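Local coordinates for RsfP (Uncultured bacterium, PDB 4GLJ), which probably catalyses the phosphate-dependent cleavage of methylthioadenosine to adenine and a methylthioribose phosphate, and also binds the dye rhodamine B, at residues A[125-129]-A[205-210]. Sequence-based numbering, arbitrary orientation.
Sequences VSTFF and KLAREA
K205, one turn before the end of helix 200-209, lays its CB 3.8 Å from the carbonyl oxygen of S126, and its extended chain runs on past the S126 CB. NZ and the S126 hydroxyl both donate to one water, though the stronger partner of the ammonium is D119, in a salt bridge. L206 supplies the apolar part: its CD2 sits over one face of the F128 ring, 3.9 Å from the centroid, while also packing on the T127 backbone. The L206 carbonyl oxygen lies at the edge of the same ring, 3.5 Å from F128 CE2.

One turn on from K205, E209 again points at the loop, an example of a buried carboxylate capturing a loop, here the one between strand 111-119 and helix 145-157. With CG anti to its carbonyl carbon (chi1 -70°) and the chain extended, it reaches both neighbouring donors through syn lone pairs: OE2 accepts from T127 OG1 at 2.7 Å, and OE1 from the F128 backbone N at 2.8 Å, nearly straight at 166°. T127 OG1 in turn accepts from F129 N at 2.8 Å, closing an ST turn. The F129 ring presents its edge to the carboxylate, CD1 standing 3.5 Å from E209 CD, with the planes 78° apart. A210 adds a loose methyl contact to F128 as the helix ends.

Q178 NE2 of the second subunit donates hydrogen bonds to E209 OE2 and S126 O, so this clamp between loop and C-terminal helix end, within the phosphorylase-superfamily fold, also belongs to the subunit interface. Three donors thus share the carboxylate, which would probably favour its ionised form despite burial and hold its plane against rotation.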
loop_
_atom_site.group_PDB
_atom_site.type_symbol
_atom_site.label_atom_id
_atom_site.label_comp_id
_atom_site.label_asym_id
_atom_site.label_seq_id
_atom_site.Cartn_x
_atom_site.Cartn_y
_atom_site.Cartn_z
ATOM N N VAL A 125 10.965 -2.642 -1.508
ATOM C CA VAL A 125 11.108 -3.510 -2.639
ATOM C C VAL A 125 10.961 -4.911 -2.047
ATOM O O VAL A 125 11.719 -5.271 -1.152
ATOM C CB VAL A 125 12.477 -3.351 -3.310
ATOM C CG1 VAL A 125 12.595 -4.348 -4.515
ATOM C CG2 VAL A 125 12.606 -1.914 -3.728
ATOM N N SER A 126 10.042 -5.732 -2.576
ATOM C CA SER A 126 9.716 -6.953 -1.822
ATOM C C SER A 126 10.017 -8.253 -2.630
ATOM O O SER A 126 9.539 -9.340 -2.292
ATOM C CB SER A 126 8.239 -6.905 -1.372
ATOM O OG SER A 126 7.456 -6.699 -2.561
ATOM N N THR A 127 10.891 -8.124 -3.625
ATOM C CA THR A 127 11.328 -9.267 -4.444
ATOM C C THR A 127 12.682 -8.947 -5.030
ATOM O O THR A 127 13.091 -7.780 -5.192
ATOM C CB THR A 127 10.313 -9.548 -5.593
ATOM O OG1 THR A 127 10.741 -10.672 -6.370
ATOM C CG2 THR A 127 10.184 -8.354 -6.545
ATOM N N PHE A 128 13.392 -10.005 -5.373
ATOM C CA PHE A 128 14.627 -9.880 -6.076
ATOM C C PHE A 128 14.345 -9.946 -7.553
ATOM O O PHE A 128 15.242 -9.719 -8.345
ATOM C CB PHE A 128 15.523 -11.088 -5.807
ATOM C CG PHE A 128 16.104 -11.108 -4.439
ATOM C CD1 PHE A 128 17.152 -10.230 -4.083
ATOM C CD2 PHE A 128 15.708 -12.078 -3.519
ATOM C CE1 PHE A 128 17.729 -10.281 -2.821
ATOM C CE2 PHE A 128 16.311 -12.118 -2.262
ATOM C CZ PHE A 128 17.331 -11.257 -1.906
ATOM N N PHE A 129 13.087 -10.263 -7.909
ATOM C CA PHE A 129 12.753 -10.477 -9.306
ATOM C C PHE A 129 12.255 -9.249 -10.043
ATOM O O PHE A 129 12.062 -8.207 -9.442
ATOM C CB PHE A 129 11.811 -11.712 -9.404
ATOM C CG PHE A 129 12.569 -12.979 -9.016
ATOM C CD1 PHE A 129 12.583 -13.453 -7.684
ATOM C CD2 PHE A 129 13.402 -13.601 -9.946
ATOM C CE1 PHE A 129 13.351 -14.584 -7.342
ATOM C CE2 PHE A 129 14.157 -14.716 -9.621
ATOM C CZ PHE A 129 14.184 -15.176 -8.288
ATOM N N LYS A 205 9.629 -12.749 2.656
ATOM C CA LYS A 205 9.483 -12.993 1.204
ATOM C C LYS A 205 10.888 -13.219 0.552
ATOM O O LYS A 205 11.062 -14.089 -0.309
ATOM C CB LYS A 205 8.780 -11.757 0.546
ATOM C CG LYS A 205 7.279 -11.706 0.903
ATOM C CD LYS A 205 6.648 -10.444 0.276
ATOM C CE LYS A 205 5.120 -10.631 0.441
ATOM N NZ LYS A 205 4.333 -9.363 0.137
ATOM N N LEU A 206 11.797 -12.332 0.831
ATOM C CA LEU A 206 13.140 -12.369 0.266
ATOM C C LEU A 206 13.890 -13.651 0.692
ATOM O O LEU A 206 14.563 -14.283 -0.126
ATOM C CB LEU A 206 13.923 -11.093 0.662
ATOM C CG LEU A 206 13.247 -9.829 0.021
ATOM C CD1 LEU A 206 13.770 -8.528 0.655
ATOM C CD2 LEU A 206 13.453 -9.785 -1.511
ATOM N N ALA A 207 13.757 -14.026 1.955
ATOM C CA ALA A 207 14.388 -15.257 2.479
ATOM C C ALA A 207 13.802 -16.435 1.692
ATOM O O ALA A 207 14.544 -17.367 1.287
ATOM C CB ALA A 207 14.085 -15.402 3.996
ATOM N N ARG A 208 12.482 -16.432 1.445
ATOM C CA ARG A 208 11.870 -17.533 0.695
ATOM C C ARG A 208 12.421 -17.586 -0.743
ATOM O O ARG A 208 12.762 -18.664 -1.258
ATOM C CB ARG A 208 10.346 -17.386 0.680
ATOM C CG ARG A 208 9.578 -18.544 0.053
ATOM C CD ARG A 208 9.831 -19.959 0.635
ATOM N NE ARG A 208 9.639 -19.951 2.098
ATOM C CZ ARG A 208 8.462 -20.191 2.686
ATOM N NH1 ARG A 208 7.384 -20.506 1.926
ATOM N NH2 ARG A 208 8.361 -20.243 4.017
ATOM N N GLU A 209 12.516 -16.421 -1.396
ATOM C CA GLU A 209 13.071 -16.378 -2.760
ATOM C C GLU A 209 14.516 -16.823 -2.800
ATOM O O GLU A 209 14.999 -17.292 -3.864
ATOM C CB GLU A 209 13.017 -14.961 -3.343
ATOM C CG GLU A 209 11.577 -14.531 -3.650
ATOM C CD GLU A 209 11.510 -13.183 -4.329
ATOM O OE1 GLU A 209 12.550 -12.451 -4.291
ATOM O OE2 GLU A 209 10.404 -12.846 -4.881
ATOM N N ALA A 210 15.218 -16.597 -1.688
ATOM C CA ALA A 210 16.606 -17.007 -1.580
ATOM C C ALA A 210 16.753 -18.448 -1.128
ATOM O O ALA A 210 17.867 -18.884 -0.809
ATOM C CB ALA A 210 17.358 -16.110 -0.629
HETATM O O HOH W 1 5.502 -8.733 -2.617
#